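Local atomic coordinates of tailspike protein (Siphovirus 9NA, PDB entry 3RIQ), a protein that probably recognises lipopolysaccharide on the surface of Salmonella as the receptor-binding tailspike of the phage and cleaves it as an endorhamnosidase. Residues F267-D281 with I312-W326. Sequence-based numbering, arbitrary orientation.
Sequences FDNITTIQCYYDGID and IRNIITRDCMGIGAW
The carboxylate of Asp278 faces the indole of Trp326 where two successive rungs of a right-handed parallel beta-helix lie one on the other. Strands 270-273 and 315-318 run parallel, their axes 4.7 Å apart, joined by backbone bonds such as Ile316 N to Ile270 O and Thr272 N to Ile316 O; like pairs with like at Asn269/Asn314, Ile270/Ile315 and Thr272/Thr317. Inside the coil, Ile280 sends its CD1 to within 3.6 Å of Ile312 CG2, because CG1 stands between the backbone N and carbonyl carbon (chi1 63°), while its CG2 leans on Ile315 CG2. The sulfurs of Cys275 and Cys320 touch without a disulfide, SG to SG 3.5 Å. At the corner, Asn314 lies alongside Asp268 and donates from ND2 to OD1 in an almost straight bond of 2.9 Å, the two planes turned 53° apart. Asp268 OD2 has a long salt bridge to Arg313 NH1 and accepts from Asn269 ND2 of the third subunit, whose OD1 binds that NH1, so the corner takes part in the trimer interface. At the strands' other end Gln274 NE2 donates to Asp319 OD2 on its anti side, 30° out of the carboxylate plane; Asp319 OD1 forms a salt bridge with Lys366 and a hydrogen bond with His343. Asp278 OD1 takes Ile323 N on its anti lone pair, and OD2 accepts a weak bond from Trp326 NE1. Ile280 O lies in plane at the indole edge, and Ile323 CD1 sits 3.6 Å above one face.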
loop_
_atom_site.group_PDB
_atom_site.type_symbol
_atom_site.label_atom_id
_atom_site.label_comp_id
_atom_site.label_asym_id
_atom_site.label_seq_id
_atom_site.Cartn_x
_atom_site.Cartn_y
_atom_site.Cartn_z
ATOM N N PHE A 267 -11.600 6.601 4.861
ATOM C CA PHE A 267 -10.424 7.024 5.607
ATOM C C PHE A 267 -9.240 6.394 4.894
ATOM O O PHE A 267 -9.074 5.157 4.943
ATOM C CB PHE A 267 -10.510 6.545 7.067
ATOM C CG PHE A 267 -11.744 7.048 7.786
ATOM C CD1 PHE A 267 -11.741 8.311 8.377
ATOM C CD2 PHE A 267 -12.949 6.294 7.808
ATOM C CE1 PHE A 267 -12.884 8.787 9.033
ATOM C CE2 PHE A 267 -14.111 6.789 8.453
ATOM C CZ PHE A 267 -14.068 8.033 9.064
ATOM N N ASP A 268 -8.439 7.239 4.230
ATOM C CA ASP A 268 -7.361 6.765 3.352
ATOM C C ASP A 268 -6.057 7.501 3.667
ATOM O O ASP A 268 -5.976 8.711 3.452
ATOM C CB ASP A 268 -7.773 6.983 1.876
ATOM C CG ASP A 268 -6.642 6.700 0.876
ATOM O OD1 ASP A 268 -5.680 5.965 1.192
ATOM O OD2 ASP A 268 -6.750 7.200 -0.275
ATOM N N ASN A 269 -5.048 6.774 4.146
ATOM C CA ASN A 269 -3.727 7.341 4.397
ATOM C C ASN A 269 -3.736 8.328 5.544
ATOM O O ASN A 269 -3.562 9.553 5.366
ATOM C CB ASN A 269 -3.103 7.957 3.142
ATOM C CG ASN A 269 -1.610 8.210 3.318
ATOM O OD1 ASN A 269 -1.032 7.707 4.276
ATOM N ND2 ASN A 269 -1.009 9.035 2.465
ATOM N N ILE A 270 -3.930 7.786 6.729
ATOM C CA ILE A 270 -3.876 8.558 7.946
ATOM C C ILE A 270 -2.691 8.021 8.728
ATOM O O ILE A 270 -2.562 6.811 8.895
ATOM C CB ILE A 270 -5.167 8.434 8.754
ATOM C CG1 ILE A 270 -6.357 8.959 7.923
ATOM C CG2 ILE A 270 -5.019 9.183 10.140
ATOM C CD1 ILE A 270 -7.709 8.694 8.506
ATOM N N THR A 271 -1.830 8.930 9.182
ATOM C CA THR A 271 -0.674 8.622 10.033
ATOM C C THR A 271 -0.973 9.216 11.396
ATOM O O THR A 271 -1.063 10.454 11.507
ATOM C CB THR A 271 0.609 9.318 9.474
ATOM O OG1 THR A 271 0.864 8.823 8.155
ATOM C CG2 THR A 271 1.808 9.097 10.390
ATOM N N THR A 272 -1.099 8.373 12.422
ATOM C CA THR A 272 -1.408 8.881 13.777
ATOM C C THR A 272 -0.241 8.607 14.681
ATOM O O THR A 272 0.198 7.455 14.806
ATOM C CB THR A 272 -2.653 8.232 14.366
ATOM O OG1 THR A 272 -3.757 8.447 13.490
ATOM C CG2 THR A 272 -2.961 8.850 15.748
ATOM N N ILE A 273 0.296 9.667 15.257
ATOM C CA ILE A 273 1.466 9.557 16.136
ATOM C C ILE A 273 1.107 9.944 17.570
ATOM O O ILE A 273 0.751 11.090 17.816
ATOM C CB ILE A 273 2.587 10.505 15.629
ATOM C CG1 ILE A 273 3.052 10.084 14.202
ATOM C CG2 ILE A 273 3.768 10.540 16.647
ATOM C CD1 ILE A 273 3.954 11.133 13.445
ATOM N N GLN A 274 1.209 8.998 18.511
ATOM C CA GLN A 274 1.074 9.273 19.956
ATOM C C GLN A 274 -0.213 9.997 20.347
ATOM O O GLN A 274 -0.184 10.914 21.171
ATOM C CB GLN A 274 2.299 10.010 20.492
ATOM C CG GLN A 274 3.556 9.136 20.421
ATOM C CD GLN A 274 4.783 9.875 20.933
ATOM O OE1 GLN A 274 5.034 11.053 20.580
ATOM N NE2 GLN A 274 5.555 9.204 21.774
ATOM N N CYS A 275 -1.356 9.585 19.792
ATOM C CA CYS A 275 -2.640 10.075 20.373
ATOM C C CYS A 275 -2.870 9.387 21.731
ATOM O O CYS A 275 -2.272 8.336 22.017
ATOM C CB CYS A 275 -3.821 9.847 19.434
ATOM S SG CYS A 275 -4.148 8.094 19.052
ATOM N N TYR A 276 -3.687 10.001 22.580
ATOM C CA TYR A 276 -3.887 9.446 23.917
ATOM C C TYR A 276 -4.932 8.338 23.947
ATOM O O TYR A 276 -4.862 7.440 24.808
ATOM C CB TYR A 276 -4.219 10.554 24.916
ATOM C CG TYR A 276 -4.113 10.136 26.362
ATOM C CD1 TYR A 276 -2.914 9.607 26.895
ATOM C CD2 TYR A 276 -5.191 10.310 27.226
ATOM C CE1 TYR A 276 -2.809 9.258 28.268
ATOM C CE2 TYR A 276 -5.093 9.993 28.574
ATOM C CZ TYR A 276 -3.897 9.437 29.089
ATOM O OH TYR A 276 -3.795 9.101 30.442
ATOM N N TYR A 277 -5.889 8.370 23.002
ATOM C CA TYR A 277 -6.771 7.229 22.841
ATOM C C TYR A 277 -6.377 6.418 21.590
ATOM O O TYR A 277 -5.217 5.973 21.509
ATOM C CB TYR A 277 -8.237 7.650 22.959
ATOM C CG TYR A 277 -8.605 7.897 24.419
ATOM C CD1 TYR A 277 -9.104 6.843 25.203
ATOM C CD2 TYR A 277 -8.365 9.121 25.042
ATOM C CE1 TYR A 277 -9.438 7.039 26.551
ATOM C CE2 TYR A 277 -8.685 9.334 26.377
ATOM C CZ TYR A 277 -9.213 8.296 27.139
ATOM O OH TYR A 277 -9.522 8.509 28.480
ATOM N N ASP A 278 -7.255 6.235 20.602
ATOM C CA ASP A 278 -7.030 5.153 19.619
ATOM C C ASP A 278 -6.518 5.716 18.294
ATOM O O ASP A 278 -6.958 6.785 17.854
ATOM C CB ASP A 278 -8.350 4.409 19.401
ATOM C CG ASP A 278 -8.998 4.066 20.723
ATOM O OD1 ASP A 278 -8.264 3.504 21.572
ATOM O OD2 ASP A 278 -10.172 4.438 20.953
ATOM N N GLY A 279 -5.587 5.016 17.660
ATOM C CA GLY A 279 -4.979 5.537 16.420
ATOM C C GLY A 279 -6.008 6.013 15.403
ATOM O O GLY A 279 -5.845 7.073 14.777
ATOM N N ILE A 280 -7.041 5.206 15.181
ATOM C CA ILE A 280 -8.279 5.714 14.597
ATOM C C ILE A 280 -9.392 5.111 15.443
ATOM O O ILE A 280 -9.235 4.004 15.975
ATOM C CB ILE A 280 -8.458 5.320 13.085
ATOM C CG1 ILE A 280 -8.572 3.796 12.881
ATOM C CG2 ILE A 280 -7.341 5.916 12.236
ATOM C CD1 ILE A 280 -8.822 3.398 11.429
ATOM N N ASP A 281 -10.507 5.841 15.576
ATOM C CA ASP A 281 -11.683 5.328 16.320
ATOM C C ASP A 281 -12.851 5.414 15.348
ATOM O O ASP A 281 -13.508 6.461 15.259
ATOM C CB ASP A 281 -11.970 6.195 17.564
ATOM C CG ASP A 281 -13.272 5.816 18.249
ATOM O OD1 ASP A 281 -13.846 4.756 17.881
ATOM O OD2 ASP A 281 -13.706 6.557 19.172
ATOM N N ILE A 312 -11.619 1.787 5.021
ATOM C CA ILE A 312 -10.482 2.226 5.818
ATOM C C ILE A 312 -9.238 1.633 5.177
ATOM O O ILE A 312 -9.109 0.409 5.114
ATOM C CB ILE A 312 -10.614 1.699 7.270
ATOM C CG1 ILE A 312 -11.875 2.282 7.946
ATOM C CG2 ILE A 312 -9.312 2.045 8.094
ATOM C CD1 ILE A 312 -12.224 1.576 9.306
ATOM N N ARG A 313 -8.314 2.462 4.708
ATOM C CA ARG A 313 -7.131 1.903 4.042
ATOM C C ARG A 313 -5.880 2.762 4.180
ATOM O O ARG A 313 -5.963 3.998 4.381
ATOM C CB ARG A 313 -7.407 1.584 2.580
ATOM C CG ARG A 313 -8.063 2.634 1.808
ATOM C CD ARG A 313 -8.624 2.111 0.421
ATOM N NE ARG A 313 -7.553 1.734 -0.511
ATOM C CZ ARG A 313 -7.006 2.541 -1.411
ATOM N NH1 ARG A 313 -7.435 3.799 -1.506
ATOM N NH2 ARG A 313 -5.994 2.106 -2.177
ATOM N N ASN A 314 -4.731 2.090 4.169
ATOM C CA ASN A 314 -3.410 2.765 4.165
ATOM C C ASN A 314 -3.148 3.551 5.450
ATOM O O ASN A 314 -2.625 4.682 5.413
ATOM C CB ASN A 314 -3.295 3.644 2.907
ATOM C CG ASN A 314 -3.560 2.850 1.621
ATOM O OD1 ASN A 314 -3.024 1.769 1.442
ATOM N ND2 ASN A 314 -4.423 3.357 0.767
ATOM N N ILE A 315 -3.500 2.954 6.584
ATOM C CA ILE A 315 -3.406 3.634 7.886
ATOM C C ILE A 315 -2.087 3.208 8.526
ATOM O O ILE A 315 -1.686 2.031 8.418
ATOM C CB ILE A 315 -4.543 3.167 8.806
ATOM C CG1 ILE A 315 -5.903 3.352 8.130
ATOM C CG2 ILE A 315 -4.464 3.860 10.180
ATOM C CD1 ILE A 315 -6.301 4.802 7.769
ATOM N N ILE A 316 -1.405 4.126 9.209
ATOM C CA ILE A 316 -0.230 3.739 10.017
ATOM C C ILE A 316 -0.297 4.507 11.330
ATOM O O ILE A 316 -0.533 5.729 11.317
ATOM C CB ILE A 316 1.114 3.976 9.269
ATOM C CG1 ILE A 316 2.292 3.489 10.147
ATOM C CG2 ILE A 316 1.280 5.446 8.820
ATOM C CD1 ILE A 316 3.641 3.457 9.418
ATOM N N THR A 317 -0.116 3.824 12.460
ATOM C CA THR A 317 -0.149 4.509 13.765
ATOM C C THR A 317 1.023 4.082 14.595
ATOM O O THR A 317 1.496 2.956 14.456
ATOM C CB THR A 317 -1.495 4.299 14.534
ATOM O OG1 THR A 317 -1.480 3.038 15.220
ATOM C CG2 THR A 317 -2.702 4.371 13.562
ATOM N N ARG A 318 1.523 4.983 15.438
ATOM C CA ARG A 318 2.735 4.670 16.225
ATOM C C ARG A 318 2.618 5.173 17.646
ATOM O O ARG A 318 2.380 6.379 17.873
ATOM C CB ARG A 318 3.989 5.275 15.558
ATOM C CG ARG A 318 5.301 4.813 16.214
ATOM C CD ARG A 318 6.553 5.669 15.808
ATOM N NE ARG A 318 6.570 6.988 16.487
ATOM C CZ ARG A 318 7.013 7.188 17.728
ATOM N NH1 ARG A 318 7.443 6.152 18.438
ATOM N NH2 ARG A 318 6.991 8.417 18.276
ATOM N N ASP A 319 2.831 4.253 18.594
ATOM C CA ASP A 319 2.931 4.572 20.036
ATOM C C ASP A 319 1.670 5.312 20.566
ATOM O O ASP A 319 1.771 6.231 21.401
ATOM C CB ASP A 319 4.240 5.375 20.293
ATOM C CG ASP A 319 4.701 5.359 21.749
ATOM O OD1 ASP A 319 4.317 4.448 22.538
ATOM O OD2 ASP A 319 5.482 6.286 22.107
ATOM N N CYS A 320 0.503 4.880 20.099
ATOM C CA CYS A 320 -0.751 5.399 20.594
ATOM C C CYS A 320 -1.088 4.746 21.929
ATOM O O CYS A 320 -0.856 3.548 22.109
ATOM C CB CYS A 320 -1.842 5.126 19.565
ATOM S SG CYS A 320 -1.544 6.086 18.001
ATOM N N MET A 321 -1.592 5.549 22.879
ATOM C CA MET A 321 -1.825 5.048 24.223
ATOM C C MET A 321 -3.023 4.103 24.326
ATOM O O MET A 321 -3.075 3.241 25.232
ATOM C CB MET A 321 -1.947 6.234 25.178
ATOM C CG MET A 321 -2.108 5.890 26.661
ATOM S SD MET A 321 -0.828 4.818 27.389
ATOM C CE MET A 321 0.572 5.949 27.524
ATOM N N GLY A 322 -3.954 4.231 23.379
ATOM C CA GLY A 322 -5.127 3.363 23.291
ATOM C C GLY A 322 -4.869 2.204 22.329
ATOM O O GLY A 322 -3.757 1.611 22.284
ATOM N N ILE A 323 -5.908 1.865 21.566
ATOM C CA ILE A 323 -5.842 0.780 20.590
ATOM C C ILE A 323 -5.199 1.308 19.318
ATOM O O ILE A 323 -5.392 2.463 18.948
ATOM C CB ILE A 323 -7.264 0.215 20.347
ATOM C CG1 ILE A 323 -7.794 -0.393 21.662
ATOM C CG2 ILE A 323 -7.302 -0.823 19.202
ATOM C CD1 ILE A 323 -9.283 -0.792 21.602
ATOM N N GLY A 324 -4.391 0.465 18.667
ATOM C CA GLY A 324 -3.641 0.945 17.506
ATOM C C GLY A 324 -4.551 1.432 16.379
ATOM O O GLY A 324 -4.262 2.457 15.756
ATOM N N ALA A 325 -5.648 0.717 16.130
ATOM C CA ALA A 325 -6.670 1.104 15.112
ATOM C C ALA A 325 -7.849 0.204 15.400
ATOM O O ALA A 325 -7.676 -1.022 15.602
ATOM C CB ALA A 325 -6.169 0.844 13.679
ATOM N N TRP A 326 -9.047 0.780 15.433
ATOM C CA TRP A 326 -10.233 -0.048 15.629
ATOM C C TRP A 326 -11.514 0.529 15.051
ATOM O O TRP A 326 -11.598 1.730 14.679
ATOM C CB TRP A 326 -10.435 -0.450 17.095
ATOM C CG TRP A 326 -11.037 0.561 18.058
ATOM C CD1 TRP A 326 -10.822 1.928 18.123
ATOM C CD2 TRP A 326 -11.868 0.232 19.183
ATOM N NE1 TRP A 326 -11.512 2.468 19.229
ATOM C CE2 TRP A 326 -12.158 1.445 19.883
ATOM C CE3 TRP A 326 -12.390 -0.977 19.676
ATOM C CZ2 TRP A 326 -12.945 1.471 21.049
ATOM C CZ3 TRP A 326 -13.168 -0.959 20.851
ATOM C CH2 TRP A 326 -13.434 0.255 21.517
#